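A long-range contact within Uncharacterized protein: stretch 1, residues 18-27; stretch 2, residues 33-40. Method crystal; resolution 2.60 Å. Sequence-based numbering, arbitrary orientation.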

ATOM      1  N   LEU A  18      12.597  46.093   6.698  1.00 71.21           N
ATOM      2  CA  LEU A  18      11.206  45.548   6.824  1.00 71.09           C
ATOM      3  C   LEU A  18      11.102  44.446   7.889  1.00 70.10           C
ATOM      4  O   LEU A  18      10.526  44.662   8.958  1.00 68.70           O
ATOM      5  CB  LEU A  18      10.609  45.055   5.475  1.00 71.14           C
ATOM      6  CG  LEU A  18       9.184  44.463   5.488  1.00 70.71           C
ATOM      7  CD1 LEU A  18       8.162  45.519   5.921  1.00 67.05           C
ATOM      8  CD2 LEU A  18       8.794  43.877   4.140  1.00 71.08           C
ATOM      9  N   HIS A  19      11.633  43.267   7.567  1.00 69.68           N
ATOM     10  CA  HIS A  19      11.626  42.118   8.472  1.00 70.49           C
ATOM     11  C   HIS A  19      12.662  42.302   9.567  1.00 70.66           C
ATOM     12  O   HIS A  19      13.868  42.315   9.290  1.00 71.07           O
ATOM     13  CB  HIS A  19      11.928  40.801   7.737  1.00 70.78           C
ATOM     14  CG  HIS A  19      10.863  40.396   6.778  1.00 73.40           C
ATOM     15  ND1 HIS A  19      10.740  40.953   5.524  1.00 77.57           N
ATOM     16  CD2 HIS A  19       9.868  39.486   6.888  1.00 79.82           C
ATOM     17  CE1 HIS A  19       9.704  40.412   4.908  1.00 81.08           C
ATOM     18  NE2 HIS A  19       9.162  39.514   5.711  1.00 82.42           N
ATOM     19  N   ILE A  20      12.181  42.465  10.796  1.00 70.51           N
ATOM     20  CA  ILE A  20      13.037  42.606  11.951  1.00 70.46           C
ATOM     21  C   ILE A  20      12.242  42.257  13.210  1.00 70.47           C
ATOM     22  O   ILE A  20      11.004  42.313  13.208  1.00 70.04           O
ATOM     23  CB  ILE A  20      13.599  44.035  12.071  1.00 70.62           C
ATOM     24  N   ALA A  21      12.973  41.827  14.244  1.00 71.13           N
ATOM     25  CA  ALA A  21      12.442  41.499  15.598  1.00 71.59           C
ATOM     26  C   ALA A  21      11.540  40.257  15.811  1.00 71.82           C
ATOM     27  O   ALA A  21      10.716  40.277  16.739  1.00 72.82           O
ATOM     28  CB  ALA A  21      11.730  42.783  16.196  1.00 72.34           C
ATOM     29  N   SER A  22      11.698  39.183  15.019  1.00 71.55           N
ATOM     30  CA  SER A  22      10.857  37.956  15.189  1.00 71.35           C
ATOM     31  C   SER A  22      11.159  37.197  16.515  1.00 71.16           C
ATOM     32  O   SER A  22      12.206  36.544  16.656  1.00 69.17           O
ATOM     33  CB  SER A  22      10.976  37.005  13.985  1.00 71.77           C
ATOM     34  OG  SER A  22      12.281  36.471  13.863  1.00 74.81           O
ATOM     35  N   VAL A  23      10.219  37.296  17.466  1.00 71.71           N
ATOM     36  CA  VAL A  23      10.329  36.681  18.806  1.00 72.10           C
ATOM     37  C   VAL A  23      10.293  35.135  18.789  1.00 71.38           C
ATOM     38  O   VAL A  23       9.537  34.534  18.006  1.00 70.89           O
ATOM     39  CB  VAL A  23       9.227  37.289  19.788  1.00 72.98           C
ATOM     40  CG1 VAL A  23       9.045  36.492  21.094  1.00 71.23           C
ATOM     41  CG2 VAL A  23       9.534  38.768  20.099  1.00 74.60           C
ATOM     42  N   LYS A  24      11.119  34.515  19.654  1.00 70.08           N
ATOM     43  CA  LYS A  24      11.188  33.041  19.793  1.00 68.98           C
ATOM     44  C   LYS A  24       9.867  32.525  20.373  1.00 68.03           C
ATOM     45  O   LYS A  24       9.141  33.255  21.052  1.00 68.56           O
ATOM     46  CB  LYS A  24      12.378  32.561  20.645  1.00 69.13           C
ATOM     47  CG  LYS A  24      13.762  32.881  20.077  1.00 69.12           C
ATOM     48  N   GLU A  25       9.593  31.251  20.135  1.00 66.60           N
ATOM     49  CA  GLU A  25       8.330  30.617  20.534  1.00 65.80           C
ATOM     50  C   GLU A  25       8.365  29.958  21.935  1.00 65.23           C
ATOM     51  O   GLU A  25       9.323  29.282  22.277  1.00 65.74           O
ATOM     52  CB  GLU A  25       7.957  29.671  19.378  1.00 66.95           C
ATOM     53  CG  GLU A  25       7.637  30.527  18.093  1.00 69.71           C
ATOM     54  CD  GLU A  25       7.985  29.910  16.738  1.00 68.83           C
ATOM     55  OE1 GLU A  25       8.829  28.986  16.659  1.00 70.91           O
ATOM     56  OE2 GLU A  25       7.483  30.453  15.726  1.00 68.01           O
ATOM     57  N   ASP A  26       7.318  30.233  22.723  1.00 64.63           N
ATOM     58  CA  ASP A  26       7.063  29.790  24.114  1.00 64.14           C
ATOM     59  C   ASP A  26       7.646  28.421  24.511  1.00 62.76           C
ATOM     60  O   ASP A  26       8.350  28.287  25.513  1.00 61.98           O
ATOM     61  CB  ASP A  26       5.527  29.763  24.306  1.00 64.60           C
ATOM     62  CG  ASP A  26       5.084  30.068  25.703  1.00 69.00           C
ATOM     63  OD1 ASP A  26       5.915  30.166  26.622  1.00 74.93           O
ATOM     64  OD2 ASP A  26       3.857  30.257  25.865  1.00 76.33           O
ATOM     65  N   TRP A  27       7.340  27.423  23.686  1.00 61.59           N
ATOM     66  CA  TRP A  27       7.775  26.023  23.875  1.00 60.30           C
ATOM     67  C   TRP A  27       9.233  25.709  23.519  1.00 60.29           C
ATOM     68  O   TRP A  27       9.684  24.629  23.835  1.00 61.04           O
ATOM     69  CB  TRP A  27       6.859  25.070  23.078  1.00 60.57           C
ATOM     70  CG  TRP A  27       6.810  25.324  21.588  1.00 60.37           C
ATOM     71  CD1 TRP A  27       5.907  26.102  20.918  1.00 59.43           C
ATOM     72  CD2 TRP A  27       7.705  24.812  20.599  1.00 61.02           C
ATOM     73  NE1 TRP A  27       6.180  26.097  19.579  1.00 59.88           N
ATOM     74  CE2 TRP A  27       7.278  25.318  19.350  1.00 59.87           C
ATOM     75  CE3 TRP A  27       8.820  23.964  20.642  1.00 59.16           C
ATOM     76  CZ2 TRP A  27       7.929  25.011  18.148  1.00 59.74           C
ATOM     77  CZ3 TRP A  27       9.471  23.659  19.448  1.00 60.61           C
ATOM     78  CH2 TRP A  27       9.018  24.181  18.216  1.00 60.42           C
ATOM     79  N   GLY A  33       8.610  30.775  12.347  1.00 66.65           N
ATOM     80  CA  GLY A  33       7.185  30.638  12.070  1.00 66.87           C
ATOM     81  C   GLY A  33       6.488  31.984  11.939  1.00 66.72           C
ATOM     82  O   GLY A  33       5.503  32.070  11.214  1.00 66.68           O
ATOM     83  N   ARG A  34       6.973  33.006  12.666  1.00 66.67           N
ATOM     84  CA  ARG A  34       6.455  34.383  12.601  1.00 66.91           C
ATOM     85  C   ARG A  34       4.958  34.519  12.941  1.00 65.22           C
ATOM     86  O   ARG A  34       4.298  35.448  12.487  1.00 65.97           O
ATOM     87  CB  ARG A  34       6.740  34.920  11.172  1.00 68.19           C
ATOM     88  CG  ARG A  34       8.234  34.972  10.693  1.00 68.95           C
ATOM     89  CD  ARG A  34       8.881  36.326  10.916  1.00 74.41           C
ATOM     90  NE  ARG A  34       8.167  37.347  10.133  1.00 79.33           N
ATOM     91  CZ  ARG A  34       8.400  38.663  10.146  1.00 79.55           C
ATOM     92  NH1 ARG A  34       9.368  39.204  10.896  1.00 80.04           N
ATOM     93  NH2 ARG A  34       7.644  39.459   9.380  1.00 77.46           N
HETATM   94  N   MSE A  35       4.446  33.613  13.768  1.00 63.81           N
HETATM   95  CA  MSE A  35       3.029  33.568  14.135  1.00 62.29           C
HETATM   96  C   MSE A  35       2.785  34.389  15.405  1.00 61.74           C
HETATM   97  O   MSE A  35       1.768  35.074  15.522  1.00 62.02           O
HETATM   98  CB  MSE A  35       2.633  32.101  14.342  1.00 62.05           C
HETATM   99  CG  MSE A  35       1.332  31.741  13.726  1.00 62.35           C
HETATM  100 SE   MSE A  35       0.876  29.861  13.953  0.75 61.63          SE
HETATM  101  CE  MSE A  35       0.294  29.525  12.283  1.00 64.37           C
ATOM    102  N   ASN A  36       3.716  34.295  16.353  1.00 60.95           N
ATOM    103  CA  ASN A  36       3.650  35.002  17.633  1.00 61.56           C
ATOM    104  C   ASN A  36       2.437  34.634  18.512  1.00 60.99           C
ATOM    105  O   ASN A  36       1.865  35.479  19.176  1.00 61.67           O
ATOM    106  CB  ASN A  36       3.802  36.543  17.425  1.00 61.88           C
ATOM    107  CG  ASN A  36       5.222  36.954  17.026  1.00 62.08           C
ATOM    108  OD1 ASN A  36       6.193  36.656  17.733  1.00 65.07           O
ATOM    109  ND2 ASN A  36       5.334  37.711  15.945  1.00 63.43           N
ATOM    110  N   LEU A  37       2.071  33.347  18.524  1.00 60.49           N
ATOM    111  CA  LEU A  37       0.962  32.836  19.372  1.00 60.19           C
ATOM    112  C   LEU A  37       1.321  32.724  20.856  1.00 59.99           C
ATOM    113  O   LEU A  37       0.440  32.487  21.687  1.00 60.64           O
ATOM    114  CB  LEU A  37       0.478  31.456  18.912  1.00 59.91           C
ATOM    115  CG  LEU A  37      -0.297  31.337  17.612  1.00 63.69           C
ATOM    116  CD1 LEU A  37      -0.562  29.866  17.320  1.00 67.24           C
ATOM    117  CD2 LEU A  37      -1.615  32.117  17.672  1.00 64.32           C
ATOM    118  N   SER A  38       2.606  32.848  21.179  1.00 59.96           N
ATOM    119  CA  SER A  38       3.103  32.764  22.539  1.00 59.72           C
ATOM    120  C   SER A  38       2.684  33.928  23.410  1.00 59.16           C
ATOM    121  O   SER A  38       2.502  35.033  22.911  1.00 59.17           O
ATOM    122  CB  SER A  38       4.627  32.771  22.483  1.00 59.71           C
ATOM    123  OG  SER A  38       5.100  31.774  21.596  1.00 59.64           O
ATOM    124  N   GLY A  39       2.534  33.656  24.708  1.00 59.49           N
ATOM    125  CA  GLY A  39       2.201  34.651  25.728  1.00 58.92           C
ATOM    126  C   GLY A  39       1.066  35.635  25.537  1.00 59.31           C
ATOM    127  O   GLY A  39       1.195  36.781  25.954  1.00 59.07           O
ATOM    128  N   ARG A  40      -0.049  35.201  24.951  1.00 59.89           N
ATOM    129  CA  ARG A  40      -1.176  36.117  24.699  1.00 60.13           C
ATOM    130  C   ARG A  40      -2.237  36.200  25.806  1.00 60.80           C
ATOM    131  O   ARG A  40      -2.489  35.245  26.531  1.00 60.54           O
ATOM    132  CB  ARG A  40      -1.886  35.776  23.384  1.00 60.08           C
ATOM    133  CG  ARG A  40      -1.025  35.911  22.143  1.00 57.72           C
ATOM    134  CD  ARG A  40      -1.893  35.804  20.892  1.00 59.80           C
ATOM    135  NE  ARG A  40      -1.119  35.877  19.650  1.00 57.28           N
ATOM    136  CZ  ARG A  40      -1.641  35.926  18.421  1.00 58.44           C
ATOM    137  NH1 ARG A  40      -2.957  35.993  18.217  1.00 54.68           N
ATOM    138  NH2 ARG A  40      -0.826  35.973  17.367  1.00 62.02           N
TER

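This is a modest, loop-against-loop contact in which two irregular segments run alongside each other, pinned by a single hydrogen bond near one end and otherwise held by side-chain packing. Neither stretch forms a helix or strand, and together they bury 445 Å² counted over both sides. The chains advance in the same sense: Ser 22 lies nearest Arg 34 (CA to CA 6.2 Å), Val 23 nearest Asn 36 (CA to CA 7.0 Å) and Asp 26 nearest Ser 38 (CA to CA 5.2 Å). No ladder of backbone hydrogen bonds joins them, so the side chains carry most of the contact.

The one specific bond sits where the backbones come closest. Ser 38 points toward stretch 1, and its hydroxyl accepts the backbone amide of Asp 26, with N to OG 2.9 Å and a nearly straight N-H...O angle of 173°. With chi1 in the m well, the short side chain puts OG of Ser 38 close to stretch 1, 3.6 Å from CA of Glu 25 and 3.4 Å from CB of Asp 26. The rule to read here is economical: in the absence of strand pairing, a small polar residue can satisfy a backbone donor directly. Beside it, OD2 of Asp 26 lies 3.8 Å from N of Gly 39, too far to add a second bond. Gly 39 has a positive phi of 48°, a conformation that by itself favours glycine.

At the other end, Arg 34 contributes the most covered surface of any residue in the contact. Its CA-to-CB bond points away from stretch 1, yet a bent side chain, with chi1 and chi3 both m and chi2 at -95°, brings its end back. The aliphatic portion packs against Ser 22, CD of Arg 34 to CB of Ser 22 3.8 Å, while the guanidinium reaches His 19, whose CD2 lies over one of its faces, 3.3 Å from NH2 of Arg 34. The His 19 ring meets that nitrogen obliquely, so this is close packing of planar groups without a regular stack. The carbonyl O of Ile 20 lies near the guanidinium plane but 4.2 Å from NH1 of Arg 34, beyond hydrogen-bonding reach.

Between these ends, Val 23 CB meets Asn 36 OD1 at 3.7 Å, a van der Waals contact; Asn 36 ND2 is hydrogen-bonded elsewhere in the structure. The backbone O of Asn 36 accepts NE of Arg 40 at 3.0 Å and, more weakly, NH2 of Arg 40 at 3.3 Å, bracing stretch 2 internally.

Glu 25, buried, starts sideways from CA, but its end comes nearer the start of stretch 2, where OE2 of Glu 25 lies 3.6 Å from N of Gly 33 and 4.0 Å from N of Arg 34. At these distances the carboxylate packs beside the two amides, and neither approach counts as a hydrogen bond. Gly 33 leaves room for it: an ideal CB there would sit 2.8 Å from OE2 of Glu 25, a clash.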